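Local structure of conserved hypothetical protein (Archaeoglobus fulgidus, 1I0R) at residues I42-N47 with T127-E132; G12-T17 with N30-L35; S59-V64 with T100-V105. The protein catalyses the reduction of ferric iron bound in chelators such as siderophores, with NADH or NADPH as electron donor and FMN or FAD as cofactor. One frame throughout, in Å; residues are numbered along the deposited sequence.

Contact 1 of 3, residues I42-N47 with T127-E132; sequences IAVCLN and TLFVGE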
loop_
_atom_site.group_PDB
_atom_site.type_symbol
_atom_site.label_atom_id
_atom_site.label_comp_id
_atom_site.label_asym_id
_atom_site.label_seq_id
_atom_site.Cartn_x
_atom_site.Cartn_y
_atom_site.Cartn_z
ATOM N N ILE B 42 -4.957 9.541 3.920
ATOM C CA ILE B 42 -5.132 8.204 3.328
ATOM C C ILE B 42 -5.309 8.338 1.828
ATOM O O ILE B 42 -6.038 9.212 1.363
ATOM C CB ILE B 42 -6.412 7.504 3.868
ATOM C CG1 ILE B 42 -6.396 7.481 5.397
ATOM C CG2 ILE B 42 -6.524 6.085 3.301
ATOM C CD1 ILE B 42 -5.146 6.854 6.017
ATOM N N ALA B 43 -4.636 7.482 1.074
ATOM C CA ALA B 43 -4.757 7.504 -0.377
ATOM C C ALA B 43 -5.535 6.289 -0.872
ATOM O O ALA B 43 -5.411 5.188 -0.313
ATOM C CB ALA B 43 -3.371 7.507 -1.019
ATOM N N VAL B 44 -6.373 6.508 -1.890
ATOM C CA VAL B 44 -7.081 5.399 -2.532
ATOM C C VAL B 44 -6.893 5.614 -4.029
ATOM O O VAL B 44 -7.057 6.720 -4.515
ATOM C CB VAL B 44 -8.630 5.327 -2.192
ATOM C CG1 VAL B 44 -8.837 5.070 -0.693
ATOM C CG2 VAL B 44 -9.326 6.597 -2.564
ATOM N N CYS B 45 -6.506 4.565 -4.756
ATOM C CA CYS B 45 -6.284 4.700 -6.194
ATOM C C CYS B 45 -7.418 3.958 -6.900
ATOM O O CYS B 45 -7.545 2.750 -6.759
ATOM C CB CYS B 45 -4.915 4.106 -6.556
ATOM S SG CYS B 45 -4.374 4.505 -8.223
ATOM N N LEU B 46 -8.236 4.716 -7.638
ATOM C CA LEU B 46 -9.413 4.179 -8.333
ATOM C C LEU B 46 -9.338 4.345 -9.843
ATOM O O LEU B 46 -8.888 5.373 -10.334
ATOM C CB LEU B 46 -10.664 4.911 -7.842
ATOM C CG LEU B 46 -10.790 4.951 -6.317
ATOM C CD1 LEU B 46 -11.964 5.868 -5.877
ATOM C CD2 LEU B 46 -11.017 3.522 -5.827
ATOM N N ASN B 47 -9.814 3.326 -10.558
ATOM C CA ASN B 47 -9.829 3.341 -12.020
ATOM C C ASN B 47 -10.876 4.340 -12.527
ATOM O O ASN B 47 -12.014 4.366 -12.035
ATOM C CB ASN B 47 -10.139 1.943 -12.534
ATOM C CG ASN B 47 -10.036 1.852 -14.042
ATOM O OD1 ASN B 47 -10.745 2.558 -14.771
ATOM N ND2 ASN B 47 -9.141 1.001 -14.522
ATOM N N THR B 127 -6.938 7.600 -10.836
ATOM C CA THR B 127 -6.716 8.820 -10.073
ATOM C C THR B 127 -6.376 8.370 -8.649
ATOM O O THR B 127 -7.044 7.478 -8.101
ATOM C CB THR B 127 -7.969 9.735 -9.975
ATOM O OG1 THR B 127 -8.356 10.145 -11.289
ATOM C CG2 THR B 127 -7.656 10.977 -9.151
ATOM N N LEU B 128 -5.318 8.938 -8.075
ATOM C CA LEU B 128 -4.992 8.637 -6.693
ATOM C C LEU B 128 -5.601 9.795 -5.883
ATOM O O LEU B 128 -5.220 10.961 -6.047
ATOM C CB LEU B 128 -3.468 8.582 -6.485
ATOM C CG LEU B 128 -3.019 8.112 -5.096
ATOM C CD1 LEU B 128 -3.264 6.657 -4.912
ATOM C CD2 LEU B 128 -1.554 8.370 -4.918
ATOM N N PHE B 129 -6.582 9.486 -5.032
ATOM C CA PHE B 129 -7.222 10.519 -4.229
ATOM C C PHE B 129 -6.551 10.567 -2.878
ATOM O O PHE B 129 -6.371 9.527 -2.262
ATOM C CB PHE B 129 -8.724 10.207 -4.021
ATOM C CG PHE B 129 -9.530 10.239 -5.288
ATOM C CD1 PHE B 129 -9.779 9.068 -6.003
ATOM C CD2 PHE B 129 -10.019 11.450 -5.770
ATOM C CE1 PHE B 129 -10.521 9.096 -7.207
ATOM C CE2 PHE B 129 -10.756 11.500 -6.965
ATOM C CZ PHE B 129 -11.006 10.328 -7.680
ATOM N N VAL B 130 -6.148 11.756 -2.443
ATOM C CA VAL B 130 -5.530 11.899 -1.135
ATOM C C VAL B 130 -6.577 12.495 -0.204
ATOM O O VAL B 130 -7.063 13.605 -0.422
ATOM C CB VAL B 130 -4.316 12.833 -1.184
ATOM C CG1 VAL B 130 -3.685 12.950 0.230
ATOM C CG2 VAL B 130 -3.276 12.253 -2.154
ATOM N N GLY B 131 -6.941 11.739 0.819
ATOM C CA GLY B 131 -7.934 12.254 1.743
ATOM C C GLY B 131 -7.425 12.490 3.147
ATOM O O GLY B 131 -6.599 11.739 3.673
ATOM N N GLU B 132 -7.931 13.536 3.788
ATOM C CA GLU B 132 -7.547 13.793 5.161
ATOM C C GLU B 132 -8.566 13.019 6.001
ATOM O O GLU B 132 -9.765 13.184 5.803
ATOM C CB GLU B 132 -7.619 15.289 5.457
ATOM C CG GLU B 132 -7.025 15.636 6.800
ATOM C CD GLU B 132 -6.931 17.141 7.052
ATOM O OE1 GLU B 132 -6.440 17.890 6.167
ATOM O OE2 GLU B 132 -7.341 17.566 8.154
#

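Contact 2 of 3, residues G12-T17 with N30-L35; sequences GLYIVT and NTVFQL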
loop_
_atom_site.group_PDB
_atom_site.type_symbol
_atom_site.label_atom_id
_atom_site.label_comp_id
_atom_site.label_asym_id
_atom_site.label_seq_id
_atom_site.Cartn_x
_atom_site.Cartn_y
_atom_site.Cartn_z
ATOM N N GLY B 12 -3.877 -4.835 1.185
ATOM C CA GLY B 12 -5.006 -5.305 1.984
ATOM C C GLY B 12 -6.177 -5.463 1.003
ATOM O O GLY B 12 -5.991 -5.440 -0.209
ATOM N N LEU B 13 -7.385 -5.691 1.532
ATOM C CA LEU B 13 -8.600 -5.761 0.684
ATOM C C LEU B 13 -9.636 -4.888 1.403
ATOM O O LEU B 13 -9.864 -5.020 2.605
ATOM C CB LEU B 13 -9.119 -7.195 0.501
ATOM C CG LEU B 13 -9.968 -7.272 -0.779
ATOM C CD1 LEU B 13 -9.074 -7.050 -2.033
ATOM C CD2 LEU B 13 -10.657 -8.637 -0.856
ATOM N N TYR B 14 -10.247 -3.988 0.638
ATOM C CA TYR B 14 -11.145 -2.983 1.201
ATOM C C TYR B 14 -12.349 -2.720 0.336
ATOM O O TYR B 14 -12.395 -3.112 -0.826
ATOM C CB TYR B 14 -10.401 -1.633 1.291
ATOM C CG TYR B 14 -8.968 -1.700 1.807
ATOM C CD1 TYR B 14 -7.899 -1.983 0.957
ATOM C CD2 TYR B 14 -8.710 -1.526 3.152
ATOM C CE1 TYR B 14 -6.585 -2.094 1.459
ATOM C CE2 TYR B 14 -7.420 -1.634 3.662
ATOM C CZ TYR B 14 -6.365 -1.920 2.813
ATOM O OH TYR B 14 -5.110 -2.066 3.384
ATOM N N ILE B 15 -13.334 -2.068 0.948
ATOM C CA ILE B 15 -14.470 -1.578 0.202
ATOM C C ILE B 15 -14.251 -0.070 0.284
ATOM O O ILE B 15 -14.046 0.474 1.390
ATOM C CB ILE B 15 -15.840 -1.830 0.868
ATOM C CG1 ILE B 15 -16.082 -3.305 1.154
ATOM C CG2 ILE B 15 -16.934 -1.274 -0.075
ATOM C CD1 ILE B 15 -17.473 -3.546 1.810
ATOM N N VAL B 16 -14.257 0.611 -0.862
ATOM C CA VAL B 16 -14.118 2.074 -0.883
ATOM C C VAL B 16 -15.502 2.608 -1.276
ATOM O O VAL B 16 -16.070 2.188 -2.294
ATOM C CB VAL B 16 -13.041 2.551 -1.898
ATOM C CG1 VAL B 16 -13.000 4.082 -1.963
ATOM C CG2 VAL B 16 -11.649 2.013 -1.461
ATOM N N THR B 17 -16.037 3.530 -0.469
ATOM C CA THR B 17 -17.385 4.050 -0.719
ATOM C C THR B 17 -17.472 5.556 -0.898
ATOM O O THR B 17 -16.584 6.308 -0.488
ATOM C CB THR B 17 -18.322 3.662 0.447
ATOM O OG1 THR B 17 -17.758 4.127 1.681
ATOM C CG2 THR B 17 -18.512 2.153 0.520
ATOM N N ASN B 30 -7.761 -2.767 -3.623
ATOM C CA ASN B 30 -6.652 -3.265 -2.809
ATOM C C ASN B 30 -5.638 -2.129 -2.587
ATOM O O ASN B 30 -4.785 -2.215 -1.695
ATOM C CB ASN B 30 -5.990 -4.510 -3.462
ATOM C CG ASN B 30 -5.220 -4.189 -4.736
ATOM O OD1 ASN B 30 -5.454 -3.179 -5.390
ATOM N ND2 ASN B 30 -4.290 -5.077 -5.098
ATOM N N THR B 31 -5.791 -1.022 -3.314
ATOM C CA THR B 31 -4.807 0.058 -3.220
ATOM C C THR B 31 -5.246 1.216 -2.335
ATOM O O THR B 31 -5.746 2.252 -2.810
ATOM C CB THR B 31 -4.421 0.527 -4.643
ATOM O OG1 THR B 31 -3.954 -0.614 -5.388
ATOM C CG2 THR B 31 -3.290 1.557 -4.605
ATOM N N VAL B 32 -5.070 1.003 -1.031
ATOM C CA VAL B 32 -5.420 1.956 0.016
ATOM C C VAL B 32 -4.238 1.966 0.967
ATOM O O VAL B 32 -3.780 0.907 1.419
ATOM C CB VAL B 32 -6.665 1.504 0.800
ATOM C CG1 VAL B 32 -6.909 2.429 1.977
ATOM C CG2 VAL B 32 -7.885 1.451 -0.151
ATOM N N PHE B 33 -3.732 3.154 1.251
ATOM C CA PHE B 33 -2.573 3.272 2.116
ATOM C C PHE B 33 -2.496 4.611 2.812
ATOM O O PHE B 33 -2.921 5.630 2.282
ATOM C CB PHE B 33 -1.280 2.961 1.328
ATOM C CG PHE B 33 -1.092 3.749 0.049
ATOM C CD1 PHE B 33 -0.219 4.821 0.012
ATOM C CD2 PHE B 33 -1.675 3.329 -1.143
ATOM C CE1 PHE B 33 0.088 5.467 -1.210
ATOM C CE2 PHE B 33 -1.380 3.963 -2.359
ATOM C CZ PHE B 33 -0.493 5.033 -2.389
ATOM N N GLN B 34 -1.952 4.616 4.021
ATOM C CA GLN B 34 -1.762 5.862 4.746
ATOM C C GLN B 34 -0.508 6.544 4.180
ATOM O O GLN B 34 0.529 5.894 4.019
ATOM C CB GLN B 34 -1.557 5.583 6.247
ATOM C CG GLN B 34 -1.326 6.861 7.072
ATOM C CD GLN B 34 -1.311 6.601 8.576
ATOM O OE1 GLN B 34 -1.522 5.464 9.026
ATOM N NE2 GLN B 34 -1.068 7.660 9.357
ATOM N N LEU B 35 -0.587 7.843 3.923
ATOM C CA LEU B 35 0.578 8.565 3.379
ATOM C C LEU B 35 1.356 9.346 4.413
ATOM O O LEU B 35 2.601 9.390 4.364
ATOM C CB LEU B 35 0.127 9.538 2.291
ATOM C CG LEU B 35 -0.526 8.873 1.078
ATOM C CD1 LEU B 35 -0.432 9.816 -0.105
ATOM C CD2 LEU B 35 0.229 7.603 0.735
HETATM O O HOH W 1 -3.108 -1.812 1.689
#

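Contact 3 of 3, residues S59-V64 with T100-V105; sequences SGAFGV and TGVPLV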
loop_
_atom_site.group_PDB
_atom_site.type_symbol
_atom_site.label_atom_id
_atom_site.label_comp_id
_atom_site.label_asym_id
_atom_site.label_seq_id
_atom_site.Cartn_x
_atom_site.Cartn_y
_atom_site.Cartn_z
ATOM N N SER B 59 -18.132 14.326 -5.184
ATOM C CA SER B 59 -18.412 14.629 -3.783
ATOM C C SER B 59 -17.254 15.111 -2.933
ATOM O O SER B 59 -17.462 15.796 -1.937
ATOM C CB SER B 59 -19.008 13.405 -3.099
ATOM O OG SER B 59 -18.004 12.420 -2.880
ATOM N N GLY B 60 -16.033 14.741 -3.302
ATOM C CA GLY B 60 -14.892 15.149 -2.509
ATOM C C GLY B 60 -14.758 14.374 -1.203
ATOM O O GLY B 60 -14.135 14.860 -0.267
ATOM N N ALA B 61 -15.340 13.184 -1.110
ATOM C CA ALA B 61 -15.220 12.407 0.119
ATOM C C ALA B 61 -15.274 10.916 -0.155
ATOM O O ALA B 61 -15.790 10.493 -1.180
ATOM C CB ALA B 61 -16.334 12.796 1.114
ATOM N N PHE B 62 -14.704 10.127 0.745
ATOM C CA PHE B 62 -14.748 8.683 0.593
ATOM C C PHE B 62 -14.647 7.955 1.918
ATOM O O PHE B 62 -14.175 8.514 2.930
ATOM C CB PHE B 62 -13.647 8.175 -0.402
ATOM C CG PHE B 62 -12.211 8.364 0.067
ATOM C CD1 PHE B 62 -11.592 7.417 0.889
ATOM C CD2 PHE B 62 -11.466 9.457 -0.374
ATOM C CE1 PHE B 62 -10.237 7.572 1.267
ATOM C CE2 PHE B 62 -10.122 9.623 -0.013
ATOM C CZ PHE B 62 -9.515 8.681 0.807
ATOM N N GLY B 63 -15.110 6.711 1.915
ATOM C CA GLY B 63 -15.027 5.891 3.101
ATOM C C GLY B 63 -14.231 4.647 2.772
ATOM O O GLY B 63 -14.181 4.242 1.605
ATOM N N VAL B 64 -13.615 4.043 3.783
ATOM C CA VAL B 64 -12.847 2.819 3.579
ATOM C C VAL B 64 -13.256 1.807 4.647
ATOM O O VAL B 64 -13.226 2.120 5.842
ATOM C CB VAL B 64 -11.299 3.045 3.728
ATOM C CG1 VAL B 64 -10.554 1.700 3.626
ATOM C CG2 VAL B 64 -10.797 3.983 2.642
ATOM N N THR B 100 -19.565 13.416 6.496
ATOM C CA THR B 100 -19.214 13.799 5.126
ATOM C C THR B 100 -20.263 13.372 4.113
ATOM O O THR B 100 -20.203 13.789 2.954
ATOM C CB THR B 100 -17.905 13.159 4.653
ATOM O OG1 THR B 100 -18.126 11.754 4.475
ATOM C CG2 THR B 100 -16.788 13.399 5.633
ATOM N N GLY B 101 -21.203 12.529 4.531
ATOM C CA GLY B 101 -22.237 12.068 3.629
ATOM C C GLY B 101 -21.974 10.715 2.996
ATOM O O GLY B 101 -22.840 10.157 2.321
ATOM N N VAL B 102 -20.777 10.167 3.193
ATOM C CA VAL B 102 -20.522 8.867 2.582
ATOM C C VAL B 102 -21.062 7.699 3.405
ATOM O O VAL B 102 -21.158 7.776 4.628
ATOM C CB VAL B 102 -19.013 8.630 2.343
ATOM C CG1 VAL B 102 -18.415 9.814 1.602
ATOM C CG2 VAL B 102 -18.306 8.405 3.652
ATOM N N PRO B 103 -21.442 6.602 2.734
ATOM C CA PRO B 103 -21.946 5.447 3.464
ATOM C C PRO B 103 -20.737 4.664 3.988
ATOM O O PRO B 103 -19.852 4.301 3.207
ATOM C CB PRO B 103 -22.722 4.672 2.393
ATOM C CG PRO B 103 -21.970 4.952 1.163
ATOM C CD PRO B 103 -21.610 6.427 1.279
ATOM N N LEU B 104 -20.675 4.427 5.292
ATOM C CA LEU B 104 -19.571 3.665 5.877
ATOM C C LEU B 104 -20.075 2.254 6.121
ATOM O O LEU B 104 -20.908 2.029 7.020
ATOM C CB LEU B 104 -19.128 4.297 7.200
ATOM C CG LEU B 104 -18.688 5.753 7.021
ATOM C CD1 LEU B 104 -18.721 6.498 8.364
ATOM C CD2 LEU B 104 -17.276 5.757 6.388
ATOM N N VAL B 105 -19.587 1.301 5.316
ATOM C CA VAL B 105 -20.011 -0.091 5.459
ATOM C C VAL B 105 -19.332 -0.748 6.656
ATOM O O VAL B 105 -18.101 -0.863 6.704
ATOM C CB VAL B 105 -19.707 -0.906 4.183
ATOM C CG1 VAL B 105 -20.077 -2.370 4.387
ATOM C CG2 VAL B 105 -20.487 -0.343 3.009
#

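Contact 1 of 3, residues I42-N47 with T127-E132
Ile-42, Val-44 and Leu-46 face Gly-131, Phe-129 and Thr-127 as hydrogen-bonded pairs of two neighbouring antiparallel strands in the six-stranded barrel. Each pair contributes two backbone bonds, giving an unbroken ladder of six. The shortest runs from Gly-131 N to Ile-42 O at 2.7 Å and is nearly straight, with 171° at the hydrogen. Between the rungs, C-H groups also lean on carbonyl oxygens, as where Ala-43 CA lies 3.2 Å from Phe-129 O.

The apolar contacts divide between the two faces of the sheet. On one, Leu-128 CD1 sits 4.0 Å from Ala-43 CB and is pressed to 3.5 Å from Cys-45 CB, tighter than usual for two carbons. Leu-128 CG, anti to the backbone N (chi1 -173°), is thereby brought beside Ala-43 CB. This face turns to the second subunit, where Leu-128 meets its own copy.

On the other face, Leu-46 CD1 touches Phe-129 CE1 at 3.8 Å, the two side chains crossing at about a right angle. Thr-127 CG2 lies over one face of the Phe-129 ring near its rim, while Val-44 CG2 packs on Phe-129 CB at 3.9 Å. Val-56 of helix 51-59 touches both Leu-46 and Phe-129.

Cys-45, Leu-46 and Asn-47 belong to the FMN site, and Asn-47 OD1 is hydrogen-bonded to Glu-49 N of the same site. With both backbone groups of Ile-42, Val-44 and Leu-46 paired and carbon packed on either face, this end of the flavin site is probably held in a fixed place.

Contact 2 of 3, residues G12-T17 with N30-L35
Asn-30 meets Gly-12 first: its CB lies 3.4 Å from Gly-12 O, a buried carbonyl oxygen with no hydrogen-bond partner in the model. A chi1 of 70° wedges Asn-30 CG between the two backbone branches, and the amide ends up pointing off from Gly-12. Asn-30 O approaches the Tyr-14 ring at its edge, in plane, 3.6 Å from CE1. Next comes Thr-31, whose OG1 donates to Asn-30 OD1 at 3.0 Å from above the carbonyl plane; both residues bind FMN. The segments belong to the barrel's first beta hairpin, strands 14-20 and 23-37, whose backbone pairing here joins Tyr-14 to Ala-29.

Val-32 then lies over the tyrosine: its CB is 3.8 Å from the ring centroid in a CH-pi contact, 17° off the normal. Its CG2 touches Tyr-14 CD1 at 3.6 Å and also packs on Val-16 CG2. Val-32 O accepts from a water at 2.8 Å, and that water accepts from Tyr-14 OH (2.6 Å) and Gly-12 N. A phenylalanine in place of Tyr-14 would probably leave this water short of a donor and Ser-10 N of the second subunit without its hydroxyl partner.

Contact 3 of 3, residues S59-V64 with T100-V105
Ala-61 and Gly-63 pack against Thr-100, Val-102 and Leu-104 in a van der Waals contact, without hydrogen bonds between the two segments, on the outer side of the six-stranded antiparallel barrel. Strand 61-67 is part of that barrel; Phe-62 and Val-64 turn the other way. The 100-105 segment runs from a loop into strand 103-105, which pairs with strand 95-97 in a small separate sheet.

Val-102 has the largest share, just ahead of Ala-61, and makes its contact with two methyls. CG1, anti to the carbonyl carbon (chi1 -51°), lies 3.7 Å from Ala-61 CB, while CG2 touches Gly-63 N at 4.0 Å. Ala-61 CB also touches Thr-100 CB at 3.9 Å. Thr-100 OG1 is hydrogen-bonded to Glu-114 OE2 and weakly accepts from Val-102 N.

Gly-63 lets the two segments come close: Leu-104 CD2 rests 4.0 Å from its CA, and a CB at this position would clash with that same methyl. Thr-17 reaches both segments, through the backbone of Gly-63 and through Pro-103 O. Where helix 51-59 gives way to the strand, Ser-59 OG accepts from Ala-61 N at 3.3 Å, an ST turn with 148° at the hydrogen.

Overall arrangement
Contacts 1 and 2 lie about 9 Å apart between centres, contact 3 about 12 Å from the first and 13 Å from the second, all reaching the six-stranded antiparallel barrel, contact 3 through strand 61-67 alone. Along the chain contact 2 closes before either of the others opens, and contact 3 falls wholly between the two segments of contact 1. Neighbouring strands join contacts 1 and 2: Ala-43 N meets Phe-33 O, and Cys-45 N meets Thr-31 O. Inside the barrel, Val-44 packs on Phe-62 and Val-64, and Tyr-14 on Val-64. Contacts 1 and 2 contribute FMN-binding residues and touch the second subunit, whereas contact 3 does neither, so flavin site and dimer interface share the same strands.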